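Local coordinates for tudor domain-containing protein 1 (Mus musculus, PDB 4B9W) that helps silence transposons in the male germline through the piRNA pathway, acting as a scaffold that binds arginine-methylated Piwi proteins through its Tudor domains, at residues A53-Q58 against P119-L124. Numbering follows the deposited sequence.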
loop_
_atom_site.group_PDB
_atom_site.type_symbol
_atom_site.label_atom_id
_atom_site.label_comp_id
_atom_site.label_asym_id
_atom_site.label_seq_id
_atom_site.Cartn_x
_atom_site.Cartn_y
_atom_site.Cartn_z
ATOM N N ALA A 53 -12.268 24.432 -5.589
ATOM C CA ALA A 53 -11.775 25.504 -4.715
ATOM C C ALA A 53 -12.932 26.385 -4.247
ATOM O O ALA A 53 -13.021 26.739 -3.081
ATOM C CB ALA A 53 -10.732 26.361 -5.425
ATOM N N ASP A 54 -13.804 26.754 -5.165
ATOM C CA ASP A 54 -14.949 27.619 -4.838
ATOM C C ASP A 54 -15.895 26.894 -3.890
ATOM O O ASP A 54 -16.264 27.420 -2.854
ATOM C CB ASP A 54 -15.673 28.044 -6.121
ATOM C CG ASP A 54 -14.769 28.804 -7.083
ATOM O OD1 ASP A 54 -13.690 29.266 -6.674
ATOM O OD2 ASP A 54 -15.124 28.935 -8.265
ATOM N N TYR A 55 -16.236 25.660 -4.248
ATOM C CA TYR A 55 -17.151 24.829 -3.471
ATOM C C TYR A 55 -16.588 24.594 -2.072
ATOM O O TYR A 55 -17.308 24.755 -1.082
ATOM C CB TYR A 55 -17.404 23.497 -4.206
ATOM C CG TYR A 55 -17.943 22.379 -3.343
ATOM C CD1 TYR A 55 -19.285 22.357 -2.938
ATOM C CD2 TYR A 55 -17.113 21.336 -2.932
ATOM C CE1 TYR A 55 -19.772 21.335 -2.133
ATOM C CE2 TYR A 55 -17.590 20.308 -2.145
ATOM C CZ TYR A 55 -18.913 20.307 -1.743
ATOM O OH TYR A 55 -19.370 19.280 -0.955
ATOM N N CYS A 56 -15.301 24.234 -1.991
ATOM C CA CYS A 56 -14.688 23.873 -0.711
ATOM C C CYS A 56 -14.450 25.105 0.146
ATOM O O CYS A 56 -14.454 25.027 1.374
ATOM C CB CYS A 56 -13.360 23.109 -0.900
ATOM S SG CYS A 56 -13.556 21.337 -1.203
ATOM N N ALA A 57 -14.249 26.238 -0.512
ATOM C CA ALA A 57 -13.928 27.476 0.166
ATOM C C ALA A 57 -14.982 27.915 1.148
ATOM O O ALA A 57 -14.673 28.644 2.054
ATOM C CB ALA A 57 -13.700 28.591 -0.856
ATOM N N GLN A 58 -16.228 27.507 0.967
ATOM C CA GLN A 58 -17.304 28.203 1.646
ATOM C C GLN A 58 -17.591 27.731 3.063
ATOM O O GLN A 58 -17.423 26.560 3.397
ATOM C CB GLN A 58 -18.575 28.170 0.812
ATOM C CG GLN A 58 -19.593 29.220 1.244
ATOM C CD GLN A 58 -19.014 30.626 1.326
ATOM O OE1 GLN A 58 -18.232 31.039 0.464
ATOM N NE2 GLN A 58 -19.398 31.369 2.365
ATOM N N PRO A 119 -21.989 14.718 -6.680
ATOM C CA PRO A 119 -21.999 13.976 -7.942
ATOM C C PRO A 119 -21.560 14.750 -9.188
ATOM O O PRO A 119 -21.054 14.150 -10.143
ATOM C CB PRO A 119 -23.467 13.569 -8.079
ATOM C CG PRO A 119 -23.939 13.422 -6.677
ATOM C CD PRO A 119 -23.213 14.470 -5.892
ATOM N N GLN A 120 -21.751 16.060 -9.210
ATOM C CA GLN A 120 -21.406 16.809 -10.414
ATOM C C GLN A 120 -19.911 16.980 -10.554
ATOM O O GLN A 120 -19.430 17.289 -11.634
ATOM C CB GLN A 120 -22.071 18.176 -10.453
ATOM C CG GLN A 120 -21.819 19.040 -9.235
ATOM C CD GLN A 120 -23.010 19.044 -8.303
ATOM O OE1 GLN A 120 -23.548 17.978 -7.936
ATOM N NE2 GLN A 120 -23.443 20.244 -7.919
ATOM N N PHE A 121 -19.187 16.812 -9.450
ATOM C CA PHE A 121 -17.732 16.821 -9.475
ATOM C C PHE A 121 -17.121 15.460 -9.795
ATOM O O PHE A 121 -15.905 15.332 -9.810
ATOM C CB PHE A 121 -17.187 17.307 -8.126
ATOM C CG PHE A 121 -17.597 18.708 -7.773
ATOM C CD1 PHE A 121 -17.356 19.759 -8.652
ATOM C CD2 PHE A 121 -18.197 18.983 -6.555
ATOM C CE1 PHE A 121 -17.715 21.054 -8.321
ATOM C CE2 PHE A 121 -18.579 20.274 -6.221
ATOM C CZ PHE A 121 -18.324 21.315 -7.099
ATOM N N LEU A 122 -17.952 14.455 -10.046
ATOM C CA LEU A 122 -17.479 13.097 -10.318
ATOM C C LEU A 122 -17.748 12.687 -11.765
ATOM O O LEU A 122 -17.567 11.532 -12.129
ATOM C CB LEU A 122 -18.141 12.094 -9.372
ATOM C CG LEU A 122 -17.817 12.131 -7.877
ATOM C CD1 LEU A 122 -18.725 11.143 -7.162
ATOM C CD2 LEU A 122 -16.351 11.799 -7.605
ATOM N N LEU A 123 -18.161 13.635 -12.596
ATOM C CA LEU A 123 -18.394 13.347 -14.025
ATOM C C LEU A 123 -17.086 13.130 -14.808
ATOM O O LEU A 123 -16.993 12.210 -15.619
ATOM C CB LEU A 123 -19.205 14.479 -14.657
ATOM C CG LEU A 123 -20.589 14.647 -14.026
ATOM C CD1 LEU A 123 -21.315 15.858 -14.611
ATOM C CD2 LEU A 123 -21.392 13.372 -14.230
ATOM N N LEU A 124 -16.095 13.981 -14.575
ATOM C CA LEU A 124 -14.792 13.834 -15.197
ATOM C C LEU A 124 -14.140 12.539 -14.680
ATOM O O LEU A 124 -14.106 12.291 -13.481
ATOM C CB LEU A 124 -13.924 15.040 -14.865
ATOM C CG LEU A 124 -12.566 15.150 -15.536
ATOM C CD1 LEU A 124 -12.701 15.529 -17.016
ATOM C CD2 LEU A 124 -11.726 16.156 -14.766
#
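Tyr55 turns its ring carbon CG anti to its own backbone N (chi1 161°), while the first torsion of Phe121 (chi1 -62°) swings CG away from its carbonyl carbon, and the two side chains thereby reach across a gap of 10.0 Å between their CA atoms. Phe121 arrives with the far end of its ring: CE2 lies over one face of the Tyr55 ring, nearer the ring's margin than its middle and 3.6 Å from Tyr55 CG. The neighbouring CZ rests against the root of the tyrosine, 3.7 Å from Tyr55 CB. With centroids 5.1 Å apart and planes inclined at 50°, the rings meet obliquely. The touch is small and purely apolar. At its other end Tyr55 is tied down by OH, hydrogen-bonded to the carbonyl O of Ala116, which probably limits how far the ring can swing. With an alanine here the ring and hydroxyl are gone, and the Phe121 ring would probably be freer to turn while the Ala116 carbonyl would be left without its hydroxyl mate. Phe121 also packs on Leu48, Ser51 and Leu52, one or two turns earlier in helix 41-57. The aromatic pair thus joins the C-terminal end of that helix to the chain following strand 114-116, at the surface of the extended Tudor domain, where this linking helix packs beside the five-stranded Tudor barrel.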